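PDB 1U60: probable glutaminase ybaS from Escherichia coli, which catalyses the hydrolysis of L-glutamine to L-glutamate and ammonium. Local coordinates for residues E65-V70 with A206-T211; A74-D79 with Q83-K88; A122-I127 with Q137-I142; E130-R135 with Y192-S197. All coordinates share one frame; numbering follows the deposited sequence.

Contact 1 (E65-V70 with A206-T211); sequences ESISKV and ATLGAT
No ring, amide or charged plane takes part where I67 and V70 meet L208; all three groups are branched aliphatic chains, and the contact is made methyl to methyl. The leucine reaches out from helix 202-213 and parts its two methyls between the partners. CD2 goes to I67, with I67 CG2 at 4.0 Å from L208 CD2, and the two side chains cross obliquely. The second branch is more loosely met, V70 CG1 standing 4.5 Å from L208 CD1. Because L208 CG lies opposite its own backbone N (chi1 165°), the fork is thrown clear of its helix. I67 and V70 are three residues apart, V70 lies in helix 68-80, and K259 of strand 258-260 touches both. The S-x-x-K signature of the beta-lactamase clan, S66 to K69, overlaps this stretch, with I67 inside it and V70 directly after. S66, a predicted substrate-binding residue, hydrogen-bonds Y244 OH, as does K69 NZ, which also reaches N117. A206, T207 and A210 touch V46 of the main sheet. With no hydrogen bond between the segments, the buried contact rests on dispersion and exclusion of water, joining the signature turn to the sheet-side helix without directional bonds.

Contact 2 (A74-D79 with Q83-K88); sequences ALALED and QAVQDK. With EDO (1,2-ethanediol), chain G.
An apolar patch at the interface with a second subunit includes V85, which faces A76 and L77 across the turn between helix 68-80 and helix 82-88. One methyl does most of the work: V85 CG2 is 3.8 Å from L77 CD2 and 4.1 Å from A76 CB. L77 reaches it with the end of its chain, which crosses the valine at about a right angle. With V85 CG1 anti to the backbone N (chi1 169°), CG2 is left anti to the carbonyl carbon, against both partners. The arrangement is two consecutive helices joined by a tight turn and set steeply across each other, with L77 and V85 the closest backbone pair at 6.6 Å between their CA atoms; L73 and V80 of the first helix also touch V85. Y252 of the second subunit packs on both L77 and V85, and Q86 NE2 hydrogen-bonds D249 of that subunit. Elsewhere on helix 82-88, Q83 NE2 donates to D87 OD1 at 3.0 Å, a one-turn bond that lies in the amide plane but meets the oxygen from above the carboxylate plane. Beside it an ethanediol, probably left from crystallisation, is held weakly by K88, whose NZ is 3.0 Å from O2 and 3.2 Å from O1 of the diol.

Contact 3 (A122-I127 with Q137-I142); sequences ATTSLI and QRILHI
T124 of helix 117-126 and I127, in the loop that follows, meet I139 and R138 on the next helix. The tip of I139 comes in at the threonine methyl, I139 CD1 to T124 CG2 at 4.0 Å, the two side chains crossing near a right angle. The same I139 CD1 is also 4.3 Å from I127 CG1, so one terminal methyl serves both residues. I127 uses its other branch on the arginine: I127 CG2 lies 3.6 Å from R138 NH1, approaching the guanidinium obliquely while the two chains slide past each other in opposite directions. A bend at chi3 (68°) turns the arginine head back along the isoleucine.

The polar ends are settled in the next shell. R138 NH1 forms a salt bridge with D79 OD2 and also gives a hydrogen bond to N128 O, two acceptors that hold the guanidinium beside I127 CG2. T124 OG1 is turned back to A120 O one helical turn earlier, which presents the methyl to I139. Close by, S125 OG donates to A122 O at 2.6 Å and accepts from Y182 N, linking S125 to Y182.

Further out, helix 68-80 lies against both sides of the contact, its T72 touching T124 and I139 and its L75 touching R138. V191 of helix 185-195 touches both T124 and I139, and T124 touches Y192, a predicted substrate-binding residue, so the helix pair probably backs the predicted substrate site in the all-helical part of the fold.

Contact 4 (E130-R135 with Y192-S197); sequences ENVEQR and YTRQCS
R194 NH1 donates to E133 OE1 at 2.9 Å, and R194 NH2 does the same to E133 OE2, also at 2.9 Å. This is an end-on bidentate salt bridge joining the first turn of helix 132-147 to the C-terminal part of helix 185-195. Both bonds are nearly straight and both acceptors are met on their syn side. The oxygens lie close to the guanidinium plane, but the carboxylate is twisted 27° away from it, and the nitrogens sit some 30° out of the carboxylate plane. E133 points away from its partner at first, and the bend at its chi2 (-57°) brings the carboxylate round to an arginine that reaches out extended from CG to NE. D190, one turn before R194, takes its NE in a second salt bridge, so two carboxylates share the guanidinium charge and probably steady it. V132 CG2 lies 4.1 Å from R194 NH2, a loose van der Waals contact that comes obliquely to the guanidinium. Segment 192-197 also carries Y192, predicted to bind substrate. N131 caps the other helix, its OD1 accepting from Q134 N at 2.9 Å. Just before that cap, E130 N gives a hydrogen bond to Q134 OE1, 2.7 Å long and in the plane of the amide carbonyl.

In the fold
After the N-terminal helices and first strands, the chain reaches 65-70, which leads into helix 68-80; contact 1 opens here but closes only at helix 202-213, so the other three contacts are nested within its loop. Contact 2 closes first, a short loop between successive helices. Contacts 3 and 4 follow it and cross: the loop of contact 3 opens at 122, that of contact 4 at 130, and contact 3 closes at 142, well before contact 4 reaches 192-197. Both use helix 132-147, which contact 3 ties to helix 117-126 and contact 4 to helix 185-195. Contact 1 alone spans from this helical cluster to the helix lying on the main antiparallel sheet.

Contact 1 (E65-V70 with A206-T211)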
loop_
_atom_site.group_PDB
_atom_site.type_symbol
_atom_site.label_atom_id
_atom_site.label_comp_id
_atom_site.label_asym_id
_atom_site.label_seq_id
_atom_site.Cartn_x
_atom_site.Cartn_y
_atom_site.Cartn_z
ATOM N N GLU A 65 -22.266 -1.913 3.058
ATOM C CA GLU A 65 -21.628 -3.160 2.754
ATOM C C GLU A 65 -20.186 -3.182 3.269
ATOM O O GLU A 65 -19.963 -2.795 4.405
ATOM C CB GLU A 65 -21.787 -3.437 1.253
ATOM C CG GLU A 65 -23.265 -3.650 0.868
ATOM C CD GLU A 65 -23.793 -5.008 1.312
ATOM O OE1 GLU A 65 -23.000 -5.848 1.839
ATOM O OE2 GLU A 65 -24.986 -5.256 1.096
ATOM N N SER A 66 -19.191 -3.527 2.436
ATOM C CA SER A 66 -17.871 -3.791 3.012
ATOM C C SER A 66 -17.173 -2.494 3.439
ATOM O O SER A 66 -16.126 -2.519 4.093
ATOM C CB SER A 66 -16.987 -4.644 2.099
ATOM O OG SER A 66 -16.717 -3.887 1.008
ATOM N N ILE A 67 -17.726 -1.331 3.153
ATOM C CA ILE A 67 -17.143 -0.140 3.751
ATOM C C ILE A 67 -17.219 -0.200 5.281
ATOM O O ILE A 67 -16.374 0.414 5.988
ATOM C CB ILE A 67 -17.770 1.188 3.150
ATOM C CG1 ILE A 67 -17.496 1.284 1.624
ATOM C CG2 ILE A 67 -17.196 2.381 3.850
ATOM C CD1 ILE A 67 -18.290 2.325 0.937
ATOM N N SER A 68 -18.213 -0.932 5.803
ATOM C CA SER A 68 -18.323 -1.203 7.235
ATOM C C SER A 68 -17.025 -1.758 7.864
ATOM O O SER A 68 -16.790 -1.534 9.053
ATOM C CB SER A 68 -19.449 -2.202 7.467
ATOM O OG SER A 68 -19.100 -3.482 6.994
ATOM N N LYS A 69 -16.167 -2.406 7.059
ATOM C CA LYS A 69 -14.894 -2.981 7.534
ATOM C C LYS A 69 -14.009 -1.900 8.162
ATOM O O LYS A 69 -13.286 -2.155 9.138
ATOM C CB LYS A 69 -14.158 -3.730 6.434
ATOM C CG LYS A 69 -14.988 -4.844 5.800
ATOM C CD LYS A 69 -14.206 -5.442 4.603
ATOM C CE LYS A 69 -14.883 -6.679 4.036
ATOM N NZ LYS A 69 -14.199 -7.031 2.725
ATOM N N VAL A 70 -14.104 -0.669 7.634
ATOM C CA VAL A 70 -13.236 0.419 8.110
ATOM C C VAL A 70 -13.719 0.791 9.516
ATOM O O VAL A 70 -12.907 1.049 10.429
ATOM C CB VAL A 70 -13.274 1.617 7.145
ATOM C CG1 VAL A 70 -12.589 2.828 7.758
ATOM C CG2 VAL A 70 -12.673 1.249 5.823
ATOM N N ALA A 206 -18.527 10.567 2.912
ATOM C CA ALA A 206 -17.478 11.569 2.950
ATOM C C ALA A 206 -17.167 12.034 4.346
ATOM O O ALA A 206 -16.036 12.374 4.643
ATOM C CB ALA A 206 -17.792 12.759 2.034
ATOM N N THR A 207 -18.175 12.020 5.234
ATOM C CA THR A 207 -17.963 12.358 6.626
ATOM C C THR A 207 -17.092 11.337 7.354
ATOM O O THR A 207 -16.233 11.713 8.133
ATOM C CB THR A 207 -19.319 12.496 7.320
ATOM O OG1 THR A 207 -20.092 13.539 6.699
ATOM C CG2 THR A 207 -19.113 12.916 8.752
ATOM N N LEU A 208 -17.328 10.040 7.107
ATOM C CA LEU A 208 -16.440 8.986 7.607
ATOM C C LEU A 208 -15.016 9.325 7.189
ATOM O O LEU A 208 -14.102 9.301 8.031
ATOM C CB LEU A 208 -16.851 7.638 7.058
ATOM C CG LEU A 208 -15.847 6.451 7.186
ATOM C CD1 LEU A 208 -15.427 6.181 8.629
ATOM C CD2 LEU A 208 -16.379 5.188 6.569
ATOM N N GLY A 209 -14.828 9.672 5.925
ATOM C CA GLY A 209 -13.513 10.089 5.443
ATOM C C GLY A 209 -12.925 11.296 6.160
ATOM O O GLY A 209 -11.734 11.315 6.463
ATOM N N ALA A 210 -13.769 12.302 6.419
ATOM C CA ALA A 210 -13.356 13.523 7.035
ATOM C C ALA A 210 -13.005 13.302 8.518
ATOM O O ALA A 210 -12.090 13.916 9.035
ATOM C CB ALA A 210 -14.399 14.565 6.903
ATOM N N THR A 211 -13.681 12.376 9.160
ATOM C CA THR A 211 -13.361 12.041 10.537
ATOM C C THR A 211 -11.952 11.452 10.586
ATOM O O THR A 211 -11.142 11.809 11.456
ATOM C CB THR A 211 -14.399 11.097 11.119
ATOM O OG1 THR A 211 -15.696 11.749 11.151
ATOM C CG2 THR A 211 -13.997 10.726 12.543
#

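Contact 2 (A74-D79 with Q83-K88)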
loop_
_atom_site.group_PDB
_atom_site.type_symbol
_atom_site.label_atom_id
_atom_site.label_comp_id
_atom_site.label_asym_id
_atom_site.label_seq_id
_atom_site.Cartn_x
_atom_site.Cartn_y
_atom_site.Cartn_z
ATOM N N ALA A 74 -11.772 0.438 13.076
ATOM C CA ALA A 74 -11.514 1.608 13.931
ATOM C C ALA A 74 -11.877 1.268 15.388
ATOM O O ALA A 74 -11.106 1.525 16.322
ATOM C CB ALA A 74 -12.254 2.766 13.440
ATOM N N LEU A 75 -13.020 0.602 15.582
ATOM C CA LEU A 75 -13.416 0.196 16.927
ATOM C C LEU A 75 -12.459 -0.817 17.548
ATOM O O LEU A 75 -12.125 -0.735 18.735
ATOM C CB LEU A 75 -14.865 -0.322 16.910
ATOM C CG LEU A 75 -15.435 -0.645 18.268
ATOM C CD1 LEU A 75 -15.317 0.525 19.244
ATOM C CD2 LEU A 75 -16.851 -1.076 18.076
ATOM N N ALA A 76 -11.994 -1.780 16.752
ATOM C CA ALA A 76 -11.093 -2.804 17.292
ATOM C C ALA A 76 -9.815 -2.142 17.760
ATOM O O ALA A 76 -9.248 -2.499 18.800
ATOM C CB ALA A 76 -10.767 -3.825 16.268
ATOM N N LEU A 77 -9.335 -1.157 17.011
ATOM C CA LEU A 77 -8.133 -0.442 17.423
ATOM C C LEU A 77 -8.332 0.307 18.739
ATOM O O LEU A 77 -7.452 0.297 19.616
ATOM C CB LEU A 77 -7.622 0.498 16.321
ATOM C CG LEU A 77 -6.997 -0.122 15.056
ATOM C CD1 LEU A 77 -6.996 0.885 13.942
ATOM C CD2 LEU A 77 -5.591 -0.636 15.351
ATOM N N GLU A 78 -9.493 0.909 18.930
ATOM C CA GLU A 78 -9.786 1.616 20.163
ATOM C C GLU A 78 -9.889 0.619 21.311
ATOM O O GLU A 78 -9.393 0.896 22.423
ATOM C CB GLU A 78 -11.104 2.404 20.078
ATOM C CG GLU A 78 -11.109 3.536 19.058
ATOM C CD GLU A 78 -10.134 4.643 19.427
ATOM O OE1 GLU A 78 -10.085 5.020 20.629
ATOM O OE2 GLU A 78 -9.380 5.107 18.552
ATOM N N ASP A 79 -10.478 -0.545 21.043
ATOM C CA ASP A 79 -10.673 -1.591 22.064
ATOM C C ASP A 79 -9.412 -2.325 22.494
ATOM O O ASP A 79 -9.174 -2.480 23.690
ATOM C CB ASP A 79 -11.656 -2.643 21.600
ATOM C CG ASP A 79 -13.102 -2.211 21.709
ATOM O OD1 ASP A 79 -13.420 -1.069 22.152
ATOM O OD2 ASP A 79 -13.998 -2.966 21.279
ATOM N N GLN A 83 -1.161 -3.240 18.220
ATOM C CA GLN A 83 -0.383 -4.477 18.253
ATOM C C GLN A 83 -1.290 -5.702 18.195
ATOM O O GLN A 83 -1.039 -6.635 17.445
ATOM C CB GLN A 83 0.573 -4.559 19.480
ATOM C CG GLN A 83 1.496 -5.772 19.374
ATOM C CD GLN A 83 2.456 -5.652 18.201
ATOM O OE1 GLN A 83 3.203 -4.688 18.114
ATOM N NE2 GLN A 83 2.394 -6.595 17.277
ATOM N N ALA A 84 -2.382 -5.694 18.966
ATOM C CA ALA A 84 -3.317 -6.772 18.956
ATOM C C ALA A 84 -3.983 -6.967 17.620
ATOM O O ALA A 84 -4.226 -8.096 17.223
ATOM C CB ALA A 84 -4.376 -6.544 20.071
ATOM N N VAL A 85 -4.357 -5.876 16.946
ATOM C CA VAL A 85 -4.943 -5.996 15.652
ATOM C C VAL A 85 -3.942 -6.616 14.663
ATOM O O VAL A 85 -4.294 -7.487 13.887
ATOM C CB VAL A 85 -5.486 -4.641 15.157
ATOM C CG1 VAL A 85 -5.867 -4.717 13.667
ATOM C CG2 VAL A 85 -6.710 -4.245 15.994
ATOM N N GLN A 86 -2.688 -6.224 14.744
ATOM C CA GLN A 86 -1.658 -6.746 13.805
ATOM C C GLN A 86 -1.408 -8.264 14.056
ATOM O O GLN A 86 -1.266 -9.056 13.103
ATOM C CB GLN A 86 -0.367 -5.945 13.941
ATOM C CG GLN A 86 0.590 -6.244 12.806
ATOM C CD GLN A 86 1.871 -5.425 12.890
ATOM O OE1 GLN A 86 2.116 -4.733 13.893
ATOM N NE2 GLN A 86 2.656 -5.439 11.794
ATOM N N ASP A 87 -1.378 -8.664 15.325
ATOM C CA ASP A 87 -1.157 -10.041 15.726
ATOM C C ASP A 87 -2.352 -10.959 15.420
ATOM O O ASP A 87 -2.184 -12.099 14.934
ATOM C CB ASP A 87 -0.931 -10.096 17.242
ATOM C CG ASP A 87 0.418 -9.520 17.675
ATOM O OD1 ASP A 87 1.331 -9.323 16.836
ATOM O OD2 ASP A 87 0.632 -9.230 18.862
ATOM N N LYS A 88 -3.559 -10.482 15.735
ATOM C CA LYS A 88 -4.772 -11.298 15.655
ATOM C C LYS A 88 -5.500 -11.248 14.302
ATOM O O LYS A 88 -6.278 -12.140 14.003
ATOM C CB LYS A 88 -5.725 -10.889 16.786
ATOM C CG LYS A 88 -5.086 -10.956 18.176
ATOM C CD LYS A 88 -4.654 -12.371 18.511
ATOM C CE LYS A 88 -4.256 -12.477 20.011
ATOM N NZ LYS A 88 -3.616 -13.814 20.369
HETATM C C1 EDO G . -0.342 -12.923 19.541
HETATM O O1 EDO G . -0.949 -13.794 18.591
HETATM C C2 EDO G . -0.405 -13.499 20.939
HETATM O O2 EDO G . -1.173 -12.667 21.783
#

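Contact 3 (A122-I127 with Q137-I142)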
loop_
_atom_site.group_PDB
_atom_site.type_symbol
_atom_site.label_atom_id
_atom_site.label_comp_id
_atom_site.label_asym_id
_atom_site.label_seq_id
_atom_site.Cartn_x
_atom_site.Cartn_y
_atom_site.Cartn_z
ATOM N N ALA A 122 -13.190 -11.673 11.447
ATOM C CA ALA A 122 -12.284 -11.809 12.614
ATOM C C ALA A 122 -12.201 -10.520 13.423
ATOM O O ALA A 122 -12.232 -10.575 14.683
ATOM C CB ALA A 122 -10.949 -12.270 12.202
ATOM N N THR A 123 -12.194 -9.368 12.740
ATOM C CA THR A 123 -12.126 -8.062 13.419
ATOM C C THR A 123 -13.478 -7.826 14.164
ATOM O O THR A 123 -13.508 -7.376 15.309
ATOM C CB THR A 123 -11.827 -6.981 12.441
ATOM O OG1 THR A 123 -10.578 -7.278 11.733
ATOM C CG2 THR A 123 -11.648 -5.629 13.147
ATOM N N THR A 124 -14.607 -8.123 13.517
ATOM C CA THR A 124 -15.900 -8.056 14.180
ATOM C C THR A 124 -15.916 -8.920 15.451
ATOM O O THR A 124 -16.459 -8.490 16.462
ATOM C CB THR A 124 -16.990 -8.493 13.198
ATOM O OG1 THR A 124 -17.105 -7.549 12.131
ATOM C CG2 THR A 124 -18.379 -8.514 13.839
ATOM N N SER A 125 -15.282 -10.086 15.423
ATOM C CA SER A 125 -15.241 -10.990 16.571
ATOM C C SER A 125 -14.304 -10.526 17.692
ATOM O O SER A 125 -14.426 -11.018 18.832
ATOM C CB SER A 125 -14.784 -12.409 16.135
ATOM O OG SER A 125 -13.360 -12.515 15.997
ATOM N N LEU A 126 -13.376 -9.641 17.348
ATOM C CA LEU A 126 -12.344 -9.076 18.245
ATOM C C LEU A 126 -12.840 -7.926 19.115
ATOM O O LEU A 126 -12.235 -7.663 20.157
ATOM C CB LEU A 126 -11.133 -8.604 17.416
ATOM C CG LEU A 126 -9.836 -8.169 18.102
ATOM C CD1 LEU A 126 -9.346 -9.183 19.117
ATOM C CD2 LEU A 126 -8.757 -7.857 17.071
ATOM N N ILE A 127 -13.922 -7.255 18.704
ATOM C CA ILE A 127 -14.567 -6.142 19.432
ATOM C C ILE A 127 -14.908 -6.578 20.869
ATOM O O ILE A 127 -15.329 -7.705 21.067
ATOM C CB ILE A 127 -15.904 -5.755 18.570
ATOM C CG1 ILE A 127 -15.463 -5.156 17.263
ATOM C CG2 ILE A 127 -16.944 -4.852 19.245
ATOM C CD1 ILE A 127 -14.379 -4.307 17.385
ATOM N N GLN A 137 -24.604 -3.372 18.890
ATOM C CA GLN A 137 -24.880 -2.010 19.314
ATOM C C GLN A 137 -23.608 -1.158 19.269
ATOM O O GLN A 137 -23.675 -0.021 18.831
ATOM C CB GLN A 137 -25.519 -1.950 20.721
ATOM C CG GLN A 137 -27.007 -2.312 20.723
ATOM C CD GLN A 137 -27.863 -1.546 19.701
ATOM O OE1 GLN A 137 -27.842 -0.322 19.667
ATOM N NE2 GLN A 137 -28.630 -2.267 18.897
ATOM N N ARG A 138 -22.459 -1.701 19.675
ATOM C CA ARG A 138 -21.235 -0.905 19.738
ATOM C C ARG A 138 -20.738 -0.586 18.321
ATOM O O ARG A 138 -20.293 0.501 18.066
ATOM C CB ARG A 138 -20.178 -1.600 20.555
ATOM C CG ARG A 138 -20.517 -1.754 22.070
ATOM C CD ARG A 138 -19.346 -2.281 22.913
ATOM N NE ARG A 138 -18.269 -1.290 22.975
ATOM C CZ ARG A 138 -17.025 -1.446 22.510
ATOM N NH1 ARG A 138 -16.589 -2.585 22.000
ATOM N NH2 ARG A 138 -16.170 -0.432 22.637
ATOM N N ILE A 139 -20.902 -1.526 17.398
ATOM C CA ILE A 139 -20.517 -1.310 15.972
ATOM C C ILE A 139 -21.436 -0.321 15.288
ATOM O O ILE A 139 -20.976 0.595 14.634
ATOM C CB ILE A 139 -20.476 -2.643 15.233
ATOM C CG1 ILE A 139 -19.223 -3.437 15.665
ATOM C CG2 ILE A 139 -20.481 -2.452 13.704
ATOM C CD1 ILE A 139 -19.232 -4.908 15.290
ATOM N N LEU A 140 -22.762 -0.454 15.497
ATOM C CA LEU A 140 -23.731 0.511 14.959
ATOM C C LEU A 140 -23.396 1.921 15.468
ATOM O O LEU A 140 -23.413 2.871 14.716
ATOM C CB LEU A 140 -25.161 0.111 15.314
ATOM C CG LEU A 140 -26.239 1.090 14.870
ATOM C CD1 LEU A 140 -26.207 1.266 13.354
ATOM C CD2 LEU A 140 -27.618 0.608 15.340
ATOM N N HIS A 141 -23.044 2.028 16.749
ATOM C CA HIS A 141 -22.749 3.319 17.361
ATOM C C HIS A 141 -21.515 3.958 16.728
ATOM O O HIS A 141 -21.529 5.134 16.423
ATOM C CB HIS A 141 -22.573 3.139 18.868
ATOM C CG HIS A 141 -22.398 4.416 19.605
ATOM N ND1 HIS A 141 -23.433 5.307 19.795
ATOM C CD2 HIS A 141 -21.301 4.973 20.170
ATOM C CE1 HIS A 141 -22.983 6.344 20.483
ATOM N NE2 HIS A 141 -21.693 6.171 20.708
ATOM N N ILE A 142 -20.452 3.190 16.531
ATOM C CA ILE A 142 -19.279 3.788 15.890
ATOM C C ILE A 142 -19.531 4.220 14.457
ATOM O O ILE A 142 -19.030 5.289 14.029
ATOM C CB ILE A 142 -18.007 2.953 16.041
ATOM C CG1 ILE A 142 -16.820 3.908 15.949
ATOM C CG2 ILE A 142 -17.915 1.815 15.023
ATOM C CD1 ILE A 142 -15.486 3.216 16.174
#

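Contact 4 (E130-R135 with Y192-S197)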
loop_
_atom_site.group_PDB
_atom_site.type_symbol
_atom_site.label_atom_id
_atom_site.label_comp_id
_atom_site.label_asym_id
_atom_site.label_seq_id
_atom_site.Cartn_x
_atom_site.Cartn_y
_atom_site.Cartn_z
ATOM N N GLU A 130 -20.038 -8.256 25.727
ATOM C CA GLU A 130 -20.496 -9.300 26.656
ATOM C C GLU A 130 -21.408 -10.297 25.990
ATOM O O GLU A 130 -21.555 -11.419 26.470
ATOM C CB GLU A 130 -21.291 -8.652 27.795
ATOM C CG GLU A 130 -20.416 -7.804 28.673
ATOM C CD GLU A 130 -19.734 -8.634 29.730
ATOM O OE1 GLU A 130 -20.344 -8.790 30.825
ATOM O OE2 GLU A 130 -18.618 -9.149 29.454
ATOM N N ASN A 131 -22.063 -9.877 24.906
ATOM C CA ASN A 131 -23.009 -10.726 24.165
ATOM C C ASN A 131 -23.244 -10.159 22.759
ATOM O O ASN A 131 -22.796 -9.051 22.465
ATOM C CB ASN A 131 -24.342 -10.801 24.878
ATOM C CG ASN A 131 -24.933 -9.438 25.138
ATOM O OD1 ASN A 131 -25.253 -8.680 24.208
ATOM N ND2 ASN A 131 -25.047 -9.095 26.399
ATOM N N VAL A 132 -23.966 -10.897 21.935
ATOM C CA VAL A 132 -24.072 -10.590 20.490
ATOM C C VAL A 132 -24.750 -9.229 20.250
ATOM O O VAL A 132 -24.346 -8.442 19.393
ATOM C CB VAL A 132 -24.769 -11.716 19.703
ATOM C CG1 VAL A 132 -26.184 -11.963 20.190
ATOM C CG2 VAL A 132 -24.773 -11.405 18.198
ATOM N N GLU A 133 -25.786 -8.924 21.026
ATOM C CA GLU A 133 -26.472 -7.653 20.810
ATOM C C GLU A 133 -25.637 -6.444 21.207
ATOM O O GLU A 133 -25.743 -5.423 20.543
ATOM C CB GLU A 133 -27.825 -7.604 21.513
ATOM C CG GLU A 133 -28.783 -8.680 20.978
ATOM C CD GLU A 133 -29.019 -8.597 19.464
ATOM O OE1 GLU A 133 -29.075 -7.436 18.949
ATOM O OE2 GLU A 133 -29.175 -9.678 18.810
ATOM N N GLN A 134 -24.844 -6.549 22.274
ATOM C CA GLN A 134 -23.923 -5.485 22.628
ATOM C C GLN A 134 -22.875 -5.324 21.523
ATOM O O GLN A 134 -22.516 -4.192 21.196
ATOM C CB GLN A 134 -23.218 -5.767 23.938
ATOM C CG GLN A 134 -22.245 -4.676 24.323
ATOM C CD GLN A 134 -21.678 -4.823 25.720
ATOM O OE1 GLN A 134 -21.113 -5.849 26.044
ATOM N NE2 GLN A 134 -21.752 -3.764 26.511
ATOM N N ARG A 135 -22.416 -6.445 20.974
ATOM C CA ARG A 135 -21.426 -6.404 19.892
ATOM C C ARG A 135 -21.988 -5.555 18.741
ATOM O O ARG A 135 -21.318 -4.676 18.222
ATOM C CB ARG A 135 -21.062 -7.805 19.426
ATOM C CG ARG A 135 -19.919 -7.865 18.390
ATOM C CD ARG A 135 -19.533 -9.305 17.978
ATOM N NE ARG A 135 -19.133 -10.039 19.158
ATOM C CZ ARG A 135 -17.979 -9.898 19.775
ATOM N NH1 ARG A 135 -16.981 -9.149 19.289
ATOM N NH2 ARG A 135 -17.783 -10.583 20.876
ATOM N N TYR A 192 -21.321 -9.339 11.550
ATOM C CA TYR A 192 -20.637 -8.890 10.337
ATOM C C TYR A 192 -21.689 -8.588 9.237
ATOM O O TYR A 192 -21.634 -7.574 8.542
ATOM C CB TYR A 192 -19.600 -9.917 9.836
ATOM C CG TYR A 192 -19.018 -9.412 8.540
ATOM C CD1 TYR A 192 -18.195 -8.303 8.548
ATOM C CD2 TYR A 192 -19.410 -9.932 7.299
ATOM C CE1 TYR A 192 -17.715 -7.767 7.420
ATOM C CE2 TYR A 192 -18.903 -9.378 6.119
ATOM C CZ TYR A 192 -18.060 -8.285 6.206
ATOM O OH TYR A 192 -17.591 -7.629 5.100
ATOM N N THR A 193 -22.670 -9.481 9.099
ATOM C CA THR A 193 -23.767 -9.297 8.145
ATOM C C THR A 193 -24.580 -8.026 8.420
ATOM O O THR A 193 -24.842 -7.242 7.511
ATOM C CB THR A 193 -24.659 -10.532 8.167
ATOM O OG1 THR A 193 -23.848 -11.670 7.840
ATOM C CG2 THR A 193 -25.710 -10.454 7.102
ATOM N N ARG A 194 -24.898 -7.805 9.683
ATOM C CA ARG A 194 -25.597 -6.580 10.122
ATOM C C ARG A 194 -24.820 -5.342 9.767
ATOM O O ARG A 194 -25.398 -4.386 9.254
ATOM C CB ARG A 194 -25.867 -6.570 11.631
ATOM C CG ARG A 194 -26.777 -7.693 12.112
ATOM C CD ARG A 194 -27.122 -7.558 13.577
ATOM N NE ARG A 194 -27.409 -8.812 14.271
ATOM C CZ ARG A 194 -27.822 -8.881 15.552
ATOM N NH1 ARG A 194 -28.038 -7.780 16.250
ATOM N NH2 ARG A 194 -28.024 -10.044 16.128
ATOM N N GLN A 195 -23.517 -5.335 10.051
ATOM C CA GLN A 195 -22.726 -4.111 9.872
ATOM C C GLN A 195 -22.652 -3.692 8.406
ATOM O O GLN A 195 -22.527 -2.503 8.066
ATOM C CB GLN A 195 -21.352 -4.248 10.503
ATOM C CG GLN A 195 -20.321 -4.950 9.633
ATOM C CD GLN A 195 -18.957 -4.987 10.229
ATOM O OE1 GLN A 195 -17.928 -4.817 9.492
ATOM N NE2 GLN A 195 -18.878 -5.254 11.482
ATOM N N CYS A 196 -22.780 -4.681 7.512
ATOM C CA CYS A 196 -22.824 -4.454 6.084
ATOM C C CYS A 196 -24.178 -3.947 5.558
ATOM O O CYS A 196 -24.261 -3.483 4.416
ATOM C CB CYS A 196 -22.490 -5.739 5.341
ATOM S SG CYS A 196 -20.745 -6.212 5.429
ATOM N N SER A 197 -25.197 -4.019 6.412
ATOM C CA SER A 197 -26.577 -3.829 6.022
ATOM C C SER A 197 -27.156 -2.495 6.468
ATOM O O SER A 197 -28.331 -2.287 6.321
ATOM C CB SER A 197 -27.458 -5.010 6.527
ATOM O OG SER A 197 -27.003 -6.253 5.989
#